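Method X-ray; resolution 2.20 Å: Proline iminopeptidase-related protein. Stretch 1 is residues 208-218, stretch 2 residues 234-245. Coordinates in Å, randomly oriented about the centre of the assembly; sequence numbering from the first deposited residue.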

# COMPACT_ATOMS: atom_id res chain seq x y z
N LEU A 208 14.45 -5.34 -5.35
CA LEU A 208 14.29 -3.92 -5.07
C LEU A 208 14.41 -3.61 -3.58
O LEU A 208 13.58 -4.04 -2.78
N ASP A 209 15.46 -2.88 -3.23
CA ASP A 209 15.57 -2.28 -1.92
C ASP A 209 15.53 -0.76 -2.06
O ASP A 209 16.52 -0.13 -2.39
N TYR A 210 14.36 -0.19 -1.80
CA TYR A 210 14.13 1.25 -1.87
C TYR A 210 14.78 2.04 -0.72
O TYR A 210 14.81 3.28 -0.74
N THR A 211 15.27 1.34 0.30
CA THR A 211 15.83 1.98 1.50
C THR A 211 16.76 3.18 1.25
O THR A 211 16.59 4.21 1.92
N PRO A 212 17.74 3.08 0.36
CA PRO A 212 18.71 4.19 0.18
C PRO A 212 18.08 5.49 -0.32
O PRO A 212 18.67 6.54 -0.15
N TYR A 213 16.90 5.41 -0.91
CA TYR A 213 16.22 6.58 -1.46
C TYR A 213 15.38 7.30 -0.41
O TYR A 213 14.88 8.39 -0.65
N LEU A 214 15.27 6.70 0.78
CA LEU A 214 14.59 7.34 1.91
C LEU A 214 15.46 8.42 2.57
O LEU A 214 16.51 8.11 3.14
N THR A 215 15.01 9.66 2.51
CA THR A 215 15.67 10.77 3.19
C THR A 215 14.62 11.64 3.87
O THR A 215 13.43 11.50 3.59
N PRO A 216 15.04 12.53 4.78
CA PRO A 216 14.08 13.34 5.54
C PRO A 216 13.10 14.11 4.66
O PRO A 216 13.48 14.77 3.69
N GLU A 217 11.83 13.97 4.98
CA GLU A 217 10.76 14.58 4.22
C GLU A 217 10.18 15.75 5.01
O GLU A 217 9.69 15.59 6.14
N ARG A 218 10.21 16.92 4.38
CA ARG A 218 9.65 18.14 4.93
C ARG A 218 8.14 18.06 5.10
O ARG A 218 7.61 18.45 6.12
N PRO A 234 9.90 -5.53 12.07
CA PRO A 234 10.36 -4.19 12.46
C PRO A 234 11.06 -3.32 11.40
O PRO A 234 11.54 -2.26 11.79
N TYR A 235 11.12 -3.72 10.13
CA TYR A 235 11.81 -2.88 9.15
C TYR A 235 11.20 -1.49 9.01
O TYR A 235 11.90 -0.55 8.66
N ALA A 236 9.91 -1.35 9.32
CA ALA A 236 9.23 -0.06 9.25
C ALA A 236 9.87 0.98 10.18
O ALA A 236 9.71 2.17 9.95
N GLU A 237 10.58 0.54 11.22
CA GLU A 237 11.36 1.45 12.06
C GLU A 237 12.44 2.18 11.25
O GLU A 237 12.67 3.36 11.46
N GLU A 238 13.13 1.44 10.37
CA GLU A 238 14.11 2.02 9.44
C GLU A 238 13.46 3.07 8.53
O GLU A 238 14.02 4.15 8.33
N VAL A 239 12.29 2.74 8.00
CA VAL A 239 11.56 3.65 7.12
C VAL A 239 11.28 4.95 7.85
O VAL A 239 11.54 6.04 7.33
N ALA A 240 10.74 4.84 9.05
CA ALA A 240 10.35 6.02 9.80
C ALA A 240 11.56 6.86 10.18
O ALA A 240 11.52 8.08 10.12
N SER A 241 12.65 6.21 10.57
CA SER A 241 13.81 6.96 11.06
C SER A 241 14.53 7.68 9.90
O SER A 241 14.95 8.82 10.05
N ARG A 242 14.61 7.06 8.73
CA ARG A 242 15.23 7.69 7.57
C ARG A 242 14.39 8.86 7.01
O ARG A 242 14.94 9.88 6.58
N LEU A 243 13.06 8.72 7.06
CA LEU A 243 12.14 9.75 6.60
C LEU A 243 11.91 10.83 7.66
O LEU A 243 11.39 11.90 7.36
N ARG A 244 12.33 10.53 8.89
CA ARG A 244 12.06 11.34 10.07
C ARG A 244 10.56 11.54 10.23
O ARG A 244 10.09 12.63 10.45
N ALA A 245 9.83 10.45 10.10
CA ALA A 245 8.39 10.43 10.26
C ALA A 245 8.01 9.77 11.58
O ALA A 245 8.60 8.77 11.97

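The helix of stretch 2 packs against the loop and short 3-10 segment of stretch 1. The contact has a polar end at Tyr 235, an apolar middle around Leu 214, and a backbone link where the helix finishes.

At the polar end, Thr 211 points toward the helix with chi1 m. Tyr 235 points back toward stretch 1 with chi1 t. Its OH donates to Thr 211 OG1 at 2.5 Å, and OG1 lies at the edge of the ring, near its plane. Thr 211 OG1 in turn donates to Asp 209 OD1, a very short hydrogen bond of 2.5 Å. Asp 209 OD1 also accepts from the backbone, Thr 211 N, at 3.1 Å. The threonine hydroxyl therefore both accepts and donates, and the carboxylate oxygen collects two donors. Tyr 235 OH has a further hydrogen bond elsewhere in the structure.

Leu 214 fills the middle, pointing toward the helix with chi1 m and chi2 t. Its CD1 lies 4.2 Å from Val 239 CG2, and its CD2 lies 4.0 Å from Leu 243 CD2. Val 239, chi1 t, is directed sideways. Leu 243, also m and t, starts away from stretch 1, but its end comes nearer; its CD2 reaches 3.5 Å from Thr 215 O.

Arg 242 points toward stretch 1, and its CB lies 3.8 Å from Leu 214 CB. Thr 211 CG2 sits over one face of its guanidinium, 3.7 Å from Arg 242 NE. The guanidinium is held from two directions. Arg 242 NE makes a salt bridge to Glu 238 OE1 at 3.0 Å, one turn back in the helix, with a weak 3.4 Å bond from Arg 242 NH2 to the same Glu 238 OE1. Arg 242 NH1 donates to water 1 at 2.8 Å. That water gives its protons to Thr 211 O at 2.6 Å and Leu 214 O at 2.9 Å, so it ties the arginine to the stretch 1 backbone.

At the helix end, Glu 217 N donates to Leu 243 O at 3.2 Å. Pro 216 CA adds a CA-H...O contact to Leu 243 O at 3.6 Å. Pro 216 N is 3.2 Å from Arg 242 O but has no hydrogen to share. Water 2 lies 2.9 Å from both Glu 217 O and Leu 243 O. Arg 244, with positive phi, leaves the helical conformation; its extended side chain lays one guanidinium face against Pro 216, whose CG is 3.6 Å from Arg 244 NE.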

# COMPACT_ATOMS: atom_id res chain seq x y z
CB LEU A 208 12.96 -3.38 -5.59
CG LEU A 208 12.67 -1.92 -5.22
CD1 LEU A 208 13.70 -0.96 -5.83
CD2 LEU A 208 11.25 -1.54 -5.63
CB ASP A 209 16.87 -2.70 -1.24
CG ASP A 209 17.04 -2.10 0.14
OD1 ASP A 209 16.03 -1.61 0.71
OD2 ASP A 209 18.13 -2.06 0.73
CB TYR A 210 12.61 1.52 -1.93
CG TYR A 210 12.25 2.92 -2.32
CD1 TYR A 210 12.43 3.37 -3.62
CD2 TYR A 210 11.77 3.83 -1.38
CE1 TYR A 210 12.11 4.67 -3.99
CE2 TYR A 210 11.46 5.13 -1.73
CZ TYR A 210 11.63 5.55 -3.05
OH TYR A 210 11.33 6.84 -3.41
CB THR A 211 16.59 0.96 2.37
OG1 THR A 211 15.73 -0.13 2.70
CG2 THR A 211 16.97 1.57 3.71
CB PRO A 212 19.71 3.65 -0.85
CG PRO A 212 19.48 2.18 -0.93
CD PRO A 212 18.03 1.96 -0.56
CB TYR A 213 15.41 6.17 -2.70
CG TYR A 213 16.26 5.37 -3.68
CD1 TYR A 213 17.35 5.97 -4.33
CD2 TYR A 213 16.03 4.02 -3.92
CE1 TYR A 213 18.17 5.24 -5.22
CE2 TYR A 213 16.84 3.28 -4.81
CZ TYR A 213 17.91 3.90 -5.45
OH TYR A 213 18.73 3.19 -6.32
CB LEU A 214 14.22 6.30 2.96
CG LEU A 214 13.41 5.09 2.51
CD1 LEU A 214 13.36 4.08 3.67
CD2 LEU A 214 12.02 5.51 2.06
CB THR A 215 16.48 11.62 2.19
OG1 THR A 215 15.60 12.17 1.22
CG2 THR A 215 17.45 10.77 1.37
CB PRO A 216 14.98 14.26 6.37
CG PRO A 216 16.21 13.43 6.58
CD PRO A 216 16.42 12.79 5.22
CB GLU A 217 9.66 13.55 3.92
CG GLU A 217 8.44 14.10 3.18
CD GLU A 217 8.82 14.85 1.93
OE1 GLU A 217 9.37 14.21 1.02
OE2 GLU A 217 8.60 16.08 1.85
CB ARG A 218 9.98 19.28 3.96
CG ARG A 218 9.41 20.62 4.36
CD ARG A 218 10.27 21.78 3.90
NE ARG A 218 9.62 23.08 4.04
CZ ARG A 218 9.32 23.70 5.19
NH1 ARG A 218 9.61 23.16 6.38
NH2 ARG A 218 8.75 24.90 5.15
CB PRO A 234 11.37 -4.49 13.58
CG PRO A 234 11.95 -5.83 13.22
CD PRO A 234 10.89 -6.57 12.44
CB TYR A 235 11.88 -3.56 7.78
CG TYR A 235 13.03 -3.02 6.98
CD1 TYR A 235 14.31 -3.52 7.14
CD2 TYR A 235 12.84 -1.96 6.09
CE1 TYR A 235 15.38 -2.99 6.43
CE2 TYR A 235 13.89 -1.43 5.39
CZ TYR A 235 15.16 -1.94 5.55
OH TYR A 235 16.19 -1.39 4.83
CB ALA A 236 7.73 -0.22 9.57
CB GLU A 237 12.07 0.72 13.21
CG GLU A 237 11.15 0.01 14.20
CD GLU A 237 10.60 0.93 15.27
OE1 GLU A 237 10.77 2.17 15.15
OE2 GLU A 237 9.98 0.41 16.24
CB GLU A 238 14.80 0.95 8.57
CG GLU A 238 15.82 0.05 9.28
CD GLU A 238 17.01 0.82 9.83
OE1 GLU A 238 17.31 1.93 9.34
OE2 GLU A 238 17.65 0.31 10.76
CB VAL A 239 10.23 3.04 6.63
CG1 VAL A 239 9.40 4.06 5.87
CG2 VAL A 239 10.50 1.84 5.75
CB ALA A 240 9.59 5.62 11.04
CB SER A 241 14.71 6.05 11.90
OG SER A 241 15.83 5.62 11.17
CB ARG A 242 15.52 6.65 6.49
CG ARG A 242 16.60 5.67 6.91
CD ARG A 242 16.53 4.32 6.25
NE ARG A 242 17.56 3.46 6.82
CZ ARG A 242 18.85 3.49 6.49
NH1 ARG A 242 19.29 4.32 5.55
NH2 ARG A 242 19.71 2.68 7.10
CB LEU A 243 10.78 9.13 6.24
CG LEU A 243 10.75 8.18 5.05
CD1 LEU A 243 9.39 7.50 4.97
CD2 LEU A 243 11.04 8.94 3.76
CB ARG A 244 12.83 12.67 10.04
CG ARG A 244 14.33 12.46 10.20
CD ARG A 244 15.18 13.72 10.21
NE ARG A 244 16.59 13.34 10.18
CZ ARG A 244 17.61 14.18 10.17
NH1 ARG A 244 18.84 13.68 10.16
NH2 ARG A 244 17.43 15.49 10.16
CB ALA A 245 7.79 9.63 9.12
O HOH W 1 18.03 5.72 3.50
O HOH W 2 8.79 13.21 7.46